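Long-range contacts in precorrin-8x Methyl Mutase (Thermus thermophilus, PDB 1V9C), which probably catalyses the methyl-group rearrangement of precorrin-8X, an isomerisation step on the pathway of adenosylcobalamin biosynthesis: residues A20-F25 / K46-F51; G66-L70 / G124-I130; M75-N81 / V193-H198; T111-V117 / T138-L143; E145-Q149 / E175-P179. Residue numbers count along the deposited sequence, not the author numbering.

Contact 1: A20-F25 / K46-F51; sequences AGPHGF and KALTRF
Lys46 carries the polar part of this contact. Lys46 NZ gives a hydrogen bond of 2.8 Å to Ala20 O and a weak one of 3.2 Å to Pro22 O, so the ammonium group sits in the bend where the chain leaves helix 6-20. The lysine side chain is extended but for a p rotamer at chi3. Gly21 ends the helix with phi 97° and psi -179°, values that call for glycine, and residues 22-25 run on as loop, with His23 ND1 accepting a hydrogen bond from Phe25 N at 2.9 Å. The closest CA pair is His23 and Lys46, 6.9 Å apart. In 46-51, helix gives way at Thr49 to strand 49-51, the outermost, antiparallel strand of the sheet in this chain. The CA-to-CB bond of Phe25 (chi1 m) points toward this junction, and its ring edge meets two carbonyls: CE1 lies 2.9 Å from Lys46 O and CZ 3.0 Å from Thr49 O. Phe25 CE2 meets Phe51 CE1 at 3.4 Å, the ring centroids 5.6 Å apart and the planes at 74°. Val33 of helix 30-40 touches both phenylalanine side chains. A lysine bound to backbone carbonyls and an aromatic edge facing two more imply a join built largely on main-chain oxygens.

Contact 2: G66-L70 / G124-I130; sequences GARIL and GLLDGAI
Leu70 forms the apolar centre. From an extended strand backbone the side chain (m, t) brings Leu70 CD1 to 3.8 Å from Leu126 CD2, 3.8 Å from Ala129 CB and 4.2 Å from Leu125 CB, and to 3.4 Å from Leu125 O. Ile69 and Ile130 lie side by side on one face of the sheet, CG1 of Ile69 4.5 Å from CB of Ile130, and both pack on Leu197 of helix 190-205. The CA atoms of Ile69 and Ile130, 4.9 Å apart, set the parallel register. Ile130 N donates to Arg68 O at 3.1 Å, almost linearly, and Ile130 O accepts from Leu70 N at 2.9 Å; the same oxygen receives a CA-H...O contact from Ile69 CA at 3.3 Å. Before the strands pair, each segment leaves a helix through a Schellman motif, at Gly66 and Gly124. Residues 126-129 then make a type II turn with Gly128 at phi 88°, whose O lies 3.2 Å from Ala67 CB. At the polar edge, Leu125 CD2 covers one face of the Arg68 guanidinium, 3.7 Å from CZ, while a water donates to Gly124 O (3.3 Å) and accepts a weak hydrogen bond from Arg68 NH2 (3.4 Å). Two adjacent parallel strands, each entered from a preceding helix, are characteristic of the doubly wound alpha/beta sheet of this enzyme.

Contact 3: M75-N81 / V193-H198; sequences MIACGLN and VVAALH. With SO4 (sulfate ion), chain E.
A histidine bridges a helix end and a bound anion: His198 NE2 accepts a hydrogen bond from Asn81 N at 2.9 Å, while ND1 donates to O1 of a sulfate ion at 3.0 Å. Both partners lie at the edge of the ring, with chi1 at -79° and chi2 at 153°. Asn81 is the N-cap residue of the next helix, 82-88, so the imidazole reaches the turn between two helices. Arg35 also binds the sulfate, which probably came from the crystallisation liquor and may mark an anion-binding pocket. The axes of 75-79 and 193-198 approach to 9.6 Å and cross at -38°, with Ile76 and Val194 CA atoms 5.8 Å apart. Gly79 lets Val194 approach, since a CB there would stand 2.9 Å from Val194 CG2. Val194 (chi1 t) puts CG2 3.7 Å from Ile76 CA and CG1 3.9 Å from Gly79 O. Ile76 (m, t) sends CD1 to 3.8 Å from Val193 CG2, and Leu80 (m, t), just past the helix end, sets CD2 4.0 Å from Leu197 CB. Cys78 points away and forms a disulfide with Cys78 of the second subunit, so helix 74-79 joins the dimer interface to the interior. Behind the contact, Val71 of strand 69-71 meets Ile76, Leu157 of strand 155-158 supports Val193 and Leu197, and helix 30-40 packs against Ala195, Ala196 and His198.

Contact 4: T111-V117 / T138-L143; sequences TRAEAAV and TFLLAL
Helices 112-117 and 138-143 cross at -41°, their axes 8.6 Å apart at closest approach, with the CA atoms of Ala113 and Phe139 only 4.7 Å apart and those of Val117 and Leu143 6.0 Å apart. Small residues allow the tight fit: Ala113 CB lies 4.0 Å from Phe139 CB and 3.3 Å from Thr138 OG1. Aliphatic packing centres on Val117 (chi1 t), whose CG2 is 3.7 Å from Ala142 CB and 4.4 Å from Leu143 CB. The Phe139 ring (chi1 t, chi2 70°) reaches alongside helix 112-117, bringing CE1 to 3.5 Å from Val117 CG2 and 3.7 Å from Ala116 CB, with Ala113 O at its edge, 3.6 Å from CD1. No hydrogen bond joins the two segments; even the carboxylate of Glu114 meets a methyl, OE2 lying 3.5 Å from Ala142 CB. Phe139 and Leu143 rest on strand 130-133, Ala115 and Ala116 touch helix 99-107, and helix 166-174 covers Leu140 and Leu141, so the contact joins neighbouring helices of the alpha/beta fold over its sheet.

Contact 5: E145-Q149 / E175-P179; sequences EAIRQ and EAPVP
Glu175 opens the loop that follows helix 166-174, its carbonyl O 3.0 Å from Arg148 NH2 and its carboxylate directed away from the facing segment. Ala176, with extended backbone angles, points its CB toward that segment and puts CA 4.2 Å from Arg148 NH2. At Pro177 (phi -86°, psi 50°) the chain turns; CD, like Ala176 CA, lies over one face of the Arg148 guanidinium, 3.3 Å from NH1, and CG touches Ile147 CG2 at 3.8 Å. The Pro177 and Ile147 CA atoms, 7.7 Å apart, are the closest pair. Val178 returns to an extended backbone with chi1 p, and its CG1 meets Ile147 CD1 at 3.8 Å. Pro179 leads into strand 180-183, beginning its pairing with Val156. Near the end of helix 137-147, Ile147 (m, t) faces the loop, while Arg148 (m, m, t) reaches over it; Arg152 touches both Ile147 and Pro177. The chemistry is thus graded, a buried aliphatic patch overlaid by an exposed guanidinium with Pro177 CD and Ala176 CA over one of its faces, and close to a backbone carbonyl.

Contacts 2, 3 and 4 are largely buried, contact 5 is partly so, and contact 1 lies at the surface, on the opposite side of the chain's centre from contacts 2 and 4. Only contact 2 pairs neighbouring strands through their backbones. It also touches two others: Leu197 of contact 3 packs on Ile69 and Ile130, and Leu126 packs on Leu143 and Val117 of contact 4. Contacts 4 and 5 share helix 137-147 and meet where Val117 packs on Ala146. Between helices and loops the chemistry differs: the helix pair of contact 4 is mainly apolar, that of contact 3 adds a histidine, whereas contacts 1 and 5 set a long basic side chain over loop backbone.

Contact 1: A20-F25 / K46-F51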
# COMPACT_ATOMS: atom_id res chain seq x y z
N ALA B 20 -5.94 2.25 21.46
CA ALA B 20 -4.89 3.23 21.19
C ALA B 20 -4.10 3.52 22.45
O ALA B 20 -2.90 3.27 22.51
CB ALA B 20 -5.50 4.52 20.65
N GLY B 21 -4.78 4.06 23.46
CA GLY B 21 -4.11 4.40 24.70
C GLY B 21 -3.74 5.87 24.70
O GLY B 21 -4.03 6.59 23.75
N PRO B 22 -3.08 6.34 25.77
CA PRO B 22 -2.68 7.75 25.87
C PRO B 22 -1.87 8.20 24.67
O PRO B 22 -0.95 7.50 24.25
CB PRO B 22 -1.86 7.77 27.16
CG PRO B 22 -2.47 6.65 27.98
CD PRO B 22 -2.63 5.57 26.94
N HIS B 23 -2.20 9.36 24.12
CA HIS B 23 -1.45 9.85 22.98
C HIS B 23 -1.39 11.37 23.04
O HIS B 23 -2.28 12.01 23.60
CB HIS B 23 -2.12 9.42 21.68
CG HIS B 23 -3.44 10.09 21.43
ND1 HIS B 23 -3.54 11.43 21.12
CD2 HIS B 23 -4.70 9.61 21.45
CE1 HIS B 23 -4.81 11.74 20.95
NE2 HIS B 23 -5.54 10.66 21.14
N GLY B 24 -0.36 11.95 22.44
CA GLY B 24 -0.25 13.39 22.46
C GLY B 24 -0.70 14.07 21.18
O GLY B 24 0.02 14.93 20.68
N PHE B 25 -1.87 13.72 20.66
CA PHE B 25 -2.35 14.36 19.43
C PHE B 25 -3.52 15.30 19.64
O PHE B 25 -4.29 15.14 20.58
CB PHE B 25 -2.71 13.29 18.37
CG PHE B 25 -1.51 12.57 17.84
CD1 PHE B 25 -1.20 11.29 18.26
CD2 PHE B 25 -0.62 13.21 16.98
CE1 PHE B 25 -0.03 10.67 17.86
CE2 PHE B 25 0.55 12.60 16.58
CZ PHE B 25 0.84 11.32 17.02
N LYS B 46 1.15 5.48 16.40
CA LYS B 46 0.68 6.43 17.40
C LYS B 46 1.89 7.23 17.90
O LYS B 46 1.80 8.42 18.18
CB LYS B 46 0.05 5.71 18.59
CG LYS B 46 -0.65 6.62 19.57
CD LYS B 46 -1.13 5.86 20.80
CE LYS B 46 0.00 5.54 21.76
NZ LYS B 46 -0.47 4.69 22.90
N ALA B 47 3.02 6.53 18.00
CA ALA B 47 4.26 7.11 18.48
C ALA B 47 5.18 7.64 17.38
O ALA B 47 5.98 8.53 17.61
CB ALA B 47 5.01 6.07 19.32
N LEU B 48 5.05 7.09 16.17
CA LEU B 48 5.90 7.51 15.06
C LEU B 48 5.38 8.70 14.28
O LEU B 48 6.15 9.40 13.63
CB LEU B 48 6.11 6.35 14.10
CG LEU B 48 6.60 5.03 14.70
CD1 LEU B 48 6.83 4.03 13.56
CD2 LEU B 48 7.91 5.25 15.50
N THR B 49 4.08 8.94 14.34
CA THR B 49 3.52 10.03 13.56
C THR B 49 3.69 11.40 14.18
O THR B 49 3.26 11.63 15.31
CB THR B 49 2.04 9.77 13.26
OG1 THR B 49 1.91 8.48 12.65
CG2 THR B 49 1.50 10.82 12.33
N ARG B 50 4.29 12.31 13.43
CA ARG B 50 4.53 13.66 13.89
C ARG B 50 3.99 14.70 12.92
O ARG B 50 4.14 14.57 11.70
CB ARG B 50 6.03 13.87 14.11
CG ARG B 50 6.36 15.06 14.98
CD ARG B 50 7.56 14.77 15.87
NE ARG B 50 8.71 15.60 15.53
CZ ARG B 50 9.88 15.53 16.15
NH1 ARG B 50 10.05 14.67 17.15
NH2 ARG B 50 10.88 16.33 15.78
N PHE B 51 3.36 15.73 13.46
CA PHE B 51 2.80 16.79 12.63
C PHE B 51 3.55 18.10 12.83
O PHE B 51 4.21 18.30 13.83
CB PHE B 51 1.33 17.02 12.97
CG PHE B 51 0.46 15.83 12.77
CD1 PHE B 51 0.51 14.76 13.65
CD2 PHE B 51 -0.42 15.78 11.69
CE1 PHE B 51 -0.31 13.65 13.46
CE2 PHE B 51 -1.24 14.67 11.50
CZ PHE B 51 -1.19 13.61 12.39

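Contact 2: G66-L70 / G124-I130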
# COMPACT_ATOMS: atom_id res chain seq x y z
N GLY B 66 -9.45 22.69 -3.82
CA GLY B 66 -9.44 21.92 -5.04
C GLY B 66 -8.00 21.65 -5.43
O GLY B 66 -7.71 21.33 -6.59
N ALA B 67 -7.12 21.78 -4.45
CA ALA B 67 -5.69 21.55 -4.63
C ALA B 67 -5.42 20.19 -5.26
O ALA B 67 -6.18 19.23 -5.06
CB ALA B 67 -4.97 21.65 -3.31
N ARG B 68 -4.33 20.11 -6.03
CA ARG B 68 -3.94 18.87 -6.68
C ARG B 68 -3.20 18.00 -5.67
O ARG B 68 -2.73 18.50 -4.65
CB ARG B 68 -3.00 19.13 -7.85
CG ARG B 68 -3.58 19.84 -9.05
CD ARG B 68 -2.65 19.61 -10.24
NE ARG B 68 -3.03 20.38 -11.42
CZ ARG B 68 -2.94 21.70 -11.52
NH1 ARG B 68 -2.48 22.42 -10.50
NH2 ARG B 68 -3.31 22.30 -12.64
N ILE B 69 -3.11 16.71 -5.95
CA ILE B 69 -2.40 15.78 -5.07
C ILE B 69 -1.33 15.16 -5.95
O ILE B 69 -1.63 14.48 -6.93
CB ILE B 69 -3.39 14.72 -4.50
CG1 ILE B 69 -4.41 15.42 -3.59
CG2 ILE B 69 -2.64 13.63 -3.74
CD1 ILE B 69 -5.65 14.60 -3.32
N LEU B 70 -0.07 15.42 -5.62
CA LEU B 70 1.04 14.89 -6.39
C LEU B 70 1.62 13.75 -5.57
O LEU B 70 1.93 13.92 -4.40
CB LEU B 70 2.10 15.98 -6.60
CG LEU B 70 1.54 17.36 -6.96
CD1 LEU B 70 2.67 18.37 -7.09
CD2 LEU B 70 0.77 17.26 -8.24
N GLY B 124 4.49 24.30 -12.86
CA GLY B 124 3.72 25.01 -11.86
C GLY B 124 2.68 24.10 -11.24
O GLY B 124 1.48 24.31 -11.42
N LEU B 125 3.14 23.09 -10.52
CA LEU B 125 2.25 22.13 -9.87
C LEU B 125 2.52 22.03 -8.38
O LEU B 125 1.66 21.58 -7.63
CB LEU B 125 2.40 20.74 -10.49
CG LEU B 125 2.05 20.57 -11.96
CD1 LEU B 125 2.20 19.11 -12.36
CD2 LEU B 125 0.63 21.04 -12.22
N LEU B 126 3.70 22.46 -7.96
CA LEU B 126 4.07 22.38 -6.56
C LEU B 126 3.41 23.39 -5.66
O LEU B 126 3.16 23.11 -4.48
CB LEU B 126 5.59 22.51 -6.39
CG LEU B 126 6.43 21.35 -6.91
CD1 LEU B 126 7.89 21.66 -6.63
CD2 LEU B 126 6.01 20.06 -6.24
N ASP B 127 3.14 24.57 -6.19
CA ASP B 127 2.52 25.60 -5.38
C ASP B 127 1.04 25.36 -5.18
O ASP B 127 0.27 25.27 -6.14
CB ASP B 127 2.79 26.97 -6.00
CG ASP B 127 4.28 27.34 -5.98
OD1 ASP B 127 4.88 27.37 -4.89
OD2 ASP B 127 4.84 27.57 -7.07
N GLY B 128 0.66 25.24 -3.91
CA GLY B 128 -0.73 25.00 -3.54
C GLY B 128 -1.05 23.51 -3.49
O GLY B 128 -2.16 23.12 -3.12
N ALA B 129 -0.08 22.68 -3.84
CA ALA B 129 -0.31 21.24 -3.87
C ALA B 129 -0.01 20.46 -2.60
O ALA B 129 0.76 20.90 -1.74
CB ALA B 129 0.47 20.63 -5.02
N ILE B 130 -0.67 19.32 -2.48
CA ILE B 130 -0.47 18.42 -1.36
C ILE B 130 0.39 17.33 -1.99
O ILE B 130 0.00 16.73 -2.99
CB ILE B 130 -1.81 17.81 -0.87
CG1 ILE B 130 -2.61 18.89 -0.14
CG2 ILE B 130 -1.53 16.63 0.07
CD1 ILE B 130 -4.06 18.51 0.12
O HOH W 1 -1.57 25.16 -12.25

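Contact 3: M75-N81 / V193-H198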
# COMPACT_ATOMS: atom_id res chain seq x y z
N MET B 75 0.52 3.12 -6.69
CA MET B 75 -0.29 2.50 -5.64
C MET B 75 -1.06 3.58 -4.88
O MET B 75 -2.22 3.40 -4.53
CB MET B 75 0.58 1.71 -4.64
CG MET B 75 1.02 0.36 -5.16
SD MET B 75 1.69 -0.72 -3.86
CE MET B 75 0.21 -1.38 -3.14
N ILE B 76 -0.40 4.70 -4.63
CA ILE B 76 -1.06 5.81 -3.95
C ILE B 76 -2.16 6.39 -4.85
O ILE B 76 -3.29 6.61 -4.39
CB ILE B 76 -0.04 6.93 -3.62
CG1 ILE B 76 0.92 6.42 -2.55
CG2 ILE B 76 -0.76 8.20 -3.19
CD1 ILE B 76 1.98 7.41 -2.13
N ALA B 77 -1.83 6.61 -6.12
CA ALA B 77 -2.80 7.16 -7.06
C ALA B 77 -4.02 6.26 -7.14
O ALA B 77 -5.14 6.74 -7.03
CB ALA B 77 -2.17 7.30 -8.44
N CYS B 78 -3.80 4.96 -7.30
CA CYS B 78 -4.91 4.03 -7.42
C CYS B 78 -5.54 3.73 -6.07
O CYS B 78 -6.74 3.47 -5.98
CB CYS B 78 -4.48 2.73 -8.09
SG CYS B 78 -3.96 2.89 -9.83
N GLY B 79 -4.74 3.76 -5.01
CA GLY B 79 -5.28 3.49 -3.70
C GLY B 79 -6.37 4.48 -3.33
O GLY B 79 -7.36 4.13 -2.69
N LEU B 80 -6.21 5.73 -3.75
CA LEU B 80 -7.22 6.73 -3.43
C LEU B 80 -8.60 6.33 -3.95
O LEU B 80 -8.73 5.69 -4.98
CB LEU B 80 -6.80 8.09 -3.97
CG LEU B 80 -5.53 8.56 -3.26
CD1 LEU B 80 -4.86 9.62 -4.09
CD2 LEU B 80 -5.88 9.05 -1.88
N ASN B 81 -9.63 6.74 -3.21
CA ASN B 81 -11.00 6.43 -3.53
C ASN B 81 -11.61 7.50 -4.46
O ASN B 81 -11.71 8.66 -4.09
CB ASN B 81 -11.80 6.38 -2.23
CG ASN B 81 -13.25 5.97 -2.43
OD1 ASN B 81 -14.16 6.70 -2.06
ND2 ASN B 81 -13.45 4.81 -3.01
N VAL B 193 0.22 7.02 3.23
CA VAL B 193 -0.15 8.26 2.56
C VAL B 193 -1.64 8.23 2.20
O VAL B 193 -2.38 9.18 2.51
CB VAL B 193 0.63 8.49 1.25
CG1 VAL B 193 0.29 9.85 0.69
CG2 VAL B 193 2.11 8.42 1.51
N VAL B 194 -2.09 7.16 1.55
CA VAL B 194 -3.50 7.04 1.17
C VAL B 194 -4.42 7.25 2.40
O VAL B 194 -5.34 8.06 2.37
CB VAL B 194 -3.79 5.65 0.53
CG1 VAL B 194 -5.29 5.46 0.32
CG2 VAL B 194 -3.04 5.52 -0.81
N ALA B 195 -4.14 6.53 3.49
CA ALA B 195 -4.95 6.64 4.70
C ALA B 195 -4.99 8.06 5.26
O ALA B 195 -6.05 8.54 5.68
CB ALA B 195 -4.44 5.66 5.77
N ALA B 196 -3.84 8.72 5.28
CA ALA B 196 -3.73 10.09 5.76
C ALA B 196 -4.53 11.03 4.84
O ALA B 196 -5.23 11.93 5.32
CB ALA B 196 -2.25 10.52 5.81
N LEU B 197 -4.43 10.84 3.53
CA LEU B 197 -5.19 11.67 2.59
C LEU B 197 -6.68 11.41 2.79
O LEU B 197 -7.46 12.35 2.90
CB LEU B 197 -4.78 11.38 1.14
CG LEU B 197 -3.40 11.96 0.78
CD1 LEU B 197 -2.86 11.42 -0.54
CD2 LEU B 197 -3.55 13.47 0.70
N HIS B 198 -7.10 10.14 2.85
CA HIS B 198 -8.51 9.87 3.06
C HIS B 198 -8.99 10.53 4.35
O HIS B 198 -10.09 11.06 4.40
CB HIS B 198 -8.77 8.37 3.09
CG HIS B 198 -8.82 7.75 1.72
ND1 HIS B 198 -8.50 6.43 1.48
CD2 HIS B 198 -9.15 8.28 0.52
CE1 HIS B 198 -8.62 6.17 0.19
NE2 HIS B 198 -9.01 7.28 -0.41
S SO4 E . -8.34 3.79 4.04
O1 SO4 E . -7.62 3.85 2.76
O2 SO4 E . -9.78 4.02 3.84
O3 SO4 E . -7.82 4.85 4.92
O4 SO4 E . -8.13 2.47 4.66

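Contact 4: T111-V117 / T138-L143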
# COMPACT_ATOMS: atom_id res chain seq x y z
N THR B 111 18.36 10.49 -12.41
CA THR B 111 17.34 10.40 -11.37
C THR B 111 15.97 10.74 -11.92
O THR B 111 15.74 11.84 -12.41
CB THR B 111 17.64 11.37 -10.22
OG1 THR B 111 18.93 11.10 -9.68
CG2 THR B 111 16.59 11.22 -9.12
N ARG B 112 15.06 9.77 -11.84
CA ARG B 112 13.70 9.96 -12.32
C ARG B 112 12.95 10.78 -11.26
O ARG B 112 11.84 11.27 -11.50
CB ARG B 112 13.02 8.61 -12.51
CG ARG B 112 11.87 8.64 -13.50
CD ARG B 112 11.05 7.36 -13.47
NE ARG B 112 11.85 6.17 -13.70
CZ ARG B 112 11.34 4.95 -13.88
NH1 ARG B 112 10.02 4.78 -13.86
NH2 ARG B 112 12.13 3.91 -14.07
N ALA B 113 13.56 10.91 -10.09
CA ALA B 113 12.98 11.66 -8.99
C ALA B 113 13.25 13.14 -9.18
O ALA B 113 12.49 13.99 -8.71
CB ALA B 113 13.57 11.19 -7.66
N GLU B 114 14.34 13.44 -9.87
CA GLU B 114 14.72 14.82 -10.15
C GLU B 114 13.83 15.34 -11.27
O GLU B 114 13.29 16.44 -11.20
CB GLU B 114 16.19 14.89 -10.56
CG GLU B 114 17.16 14.67 -9.41
CD GLU B 114 17.13 15.79 -8.39
OE1 GLU B 114 17.85 15.70 -7.37
OE2 GLU B 114 16.38 16.77 -8.59
N ALA B 115 13.68 14.53 -12.31
CA ALA B 115 12.85 14.89 -13.44
C ALA B 115 11.46 15.19 -12.93
O ALA B 115 10.84 16.17 -13.35
CB ALA B 115 12.81 13.74 -14.45
N ALA B 116 10.98 14.36 -12.01
CA ALA B 116 9.64 14.52 -11.44
C ALA B 116 9.42 15.90 -10.82
O ALA B 116 8.47 16.59 -11.17
CB ALA B 116 9.39 13.43 -10.40
N VAL B 117 10.28 16.29 -9.89
CA VAL B 117 10.16 17.60 -9.25
C VAL B 117 10.34 18.71 -10.28
O VAL B 117 9.48 19.58 -10.44
CB VAL B 117 11.21 17.79 -8.14
CG1 VAL B 117 10.95 19.09 -7.41
CG2 VAL B 117 11.18 16.62 -7.18
N THR B 138 14.69 9.87 -2.37
CA THR B 138 15.44 10.82 -3.17
C THR B 138 14.47 11.84 -3.77
O THR B 138 14.85 12.95 -4.12
CB THR B 138 16.21 10.12 -4.32
OG1 THR B 138 15.28 9.62 -5.29
CG2 THR B 138 17.04 8.97 -3.79
N PHE B 139 13.20 11.46 -3.87
CA PHE B 139 12.21 12.38 -4.39
C PHE B 139 11.96 13.46 -3.34
O PHE B 139 11.88 14.65 -3.65
CB PHE B 139 10.91 11.65 -4.71
CG PHE B 139 9.79 12.56 -5.14
CD1 PHE B 139 9.83 13.20 -6.37
CD2 PHE B 139 8.71 12.79 -4.30
CE1 PHE B 139 8.81 14.06 -6.76
CE2 PHE B 139 7.67 13.65 -4.68
CZ PHE B 139 7.73 14.29 -5.92
N LEU B 140 11.84 13.04 -2.08
CA LEU B 140 11.58 13.95 -0.98
C LEU B 140 12.76 14.90 -0.75
O LEU B 140 12.59 16.03 -0.29
CB LEU B 140 11.30 13.16 0.30
CG LEU B 140 10.89 13.99 1.51
CD1 LEU B 140 9.65 14.83 1.16
CD2 LEU B 140 10.59 13.06 2.68
N LEU B 141 13.96 14.43 -1.08
CA LEU B 141 15.16 15.25 -0.95
C LEU B 141 15.20 16.28 -2.07
O LEU B 141 15.49 17.44 -1.83
CB LEU B 141 16.41 14.37 -1.02
CG LEU B 141 16.74 13.65 0.28
CD1 LEU B 141 17.96 12.78 0.07
CD2 LEU B 141 16.99 14.67 1.38
N ALA B 142 14.90 15.85 -3.29
CA ALA B 142 14.89 16.77 -4.43
C ALA B 142 13.85 17.84 -4.11
O ALA B 142 14.15 19.03 -4.14
CB ALA B 142 14.50 16.03 -5.70
N LEU B 143 12.64 17.41 -3.76
CA LEU B 143 11.56 18.33 -3.41
C LEU B 143 11.95 19.29 -2.30
O LEU B 143 11.61 20.47 -2.35
CB LEU B 143 10.31 17.55 -2.98
CG LEU B 143 9.12 18.37 -2.45
CD1 LEU B 143 8.68 19.38 -3.52
CD2 LEU B 143 7.96 17.45 -2.06

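Contact 5: E145-Q149 / E175-P179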
# COMPACT_ATOMS: atom_id res chain seq x y z
N GLU B 145 14.88 20.39 -1.58
CA GLU B 145 15.86 21.32 -2.11
C GLU B 145 15.09 22.31 -2.98
O GLU B 145 15.36 23.51 -2.97
CB GLU B 145 16.90 20.57 -2.93
CG GLU B 145 17.58 19.46 -2.13
CD GLU B 145 18.71 18.76 -2.88
OE1 GLU B 145 19.28 17.79 -2.32
OE2 GLU B 145 19.03 19.19 -4.01
N ALA B 146 14.10 21.79 -3.71
CA ALA B 146 13.27 22.61 -4.58
C ALA B 146 12.44 23.60 -3.76
O ALA B 146 12.02 24.64 -4.27
CB ALA B 146 12.36 21.74 -5.41
N ILE B 147 12.21 23.27 -2.50
CA ILE B 147 11.44 24.12 -1.61
C ILE B 147 12.30 25.31 -1.17
O ILE B 147 11.79 26.40 -0.93
CB ILE B 147 10.94 23.33 -0.35
CG1 ILE B 147 9.76 22.43 -0.74
CG2 ILE B 147 10.53 24.29 0.77
CD1 ILE B 147 9.18 21.63 0.42
N ARG B 148 13.61 25.08 -1.08
CA ARG B 148 14.54 26.13 -0.67
C ARG B 148 14.77 27.12 -1.81
O ARG B 148 15.41 28.15 -1.63
CB ARG B 148 15.88 25.53 -0.24
CG ARG B 148 15.83 24.68 1.04
CD ARG B 148 15.38 25.48 2.25
NE ARG B 148 15.66 24.74 3.48
CZ ARG B 148 15.30 25.13 4.70
NH1 ARG B 148 14.62 26.27 4.87
NH2 ARG B 148 15.62 24.39 5.76
N GLN B 149 14.25 26.79 -2.99
CA GLN B 149 14.38 27.65 -4.16
C GLN B 149 13.09 28.40 -4.48
O GLN B 149 13.00 29.07 -5.52
CB GLN B 149 14.79 26.82 -5.38
CG GLN B 149 16.17 26.19 -5.26
CD GLN B 149 17.23 27.19 -4.87
OE1 GLN B 149 17.36 28.25 -5.49
NE2 GLN B 149 18.01 26.87 -3.85
N GLU B 175 12.59 20.03 8.92
CA GLU B 175 13.33 21.24 9.26
C GLU B 175 13.15 22.24 8.12
O GLU B 175 13.91 23.20 7.97
CB GLU B 175 14.82 20.91 9.45
CG GLU B 175 15.07 19.86 10.53
CD GLU B 175 16.52 19.44 10.66
OE1 GLU B 175 17.11 19.01 9.64
OE2 GLU B 175 17.08 19.55 11.78
N ALA B 176 12.11 22.00 7.32
CA ALA B 176 11.79 22.84 6.17
C ALA B 176 10.64 23.80 6.45
O ALA B 176 9.87 23.61 7.40
CB ALA B 176 11.47 21.95 4.98
N PRO B 177 10.50 24.85 5.61
CA PRO B 177 9.48 25.91 5.66
C PRO B 177 8.16 25.60 4.96
O PRO B 177 7.66 26.40 4.17
CB PRO B 177 10.19 27.08 4.98
CG PRO B 177 10.87 26.39 3.87
CD PRO B 177 11.51 25.19 4.58
N VAL B 178 7.58 24.44 5.26
CA VAL B 178 6.31 24.04 4.66
C VAL B 178 5.62 23.11 5.65
O VAL B 178 6.28 22.38 6.39
CB VAL B 178 6.54 23.29 3.31
CG1 VAL B 178 7.12 21.91 3.57
CG2 VAL B 178 5.25 23.18 2.55
N PRO B 179 4.29 23.15 5.72
CA PRO B 179 3.68 22.25 6.69
C PRO B 179 3.88 20.79 6.27
O PRO B 179 4.00 20.49 5.09
CB PRO B 179 2.22 22.69 6.71
CG PRO B 179 2.01 23.20 5.33
CD PRO B 179 3.27 23.93 5.00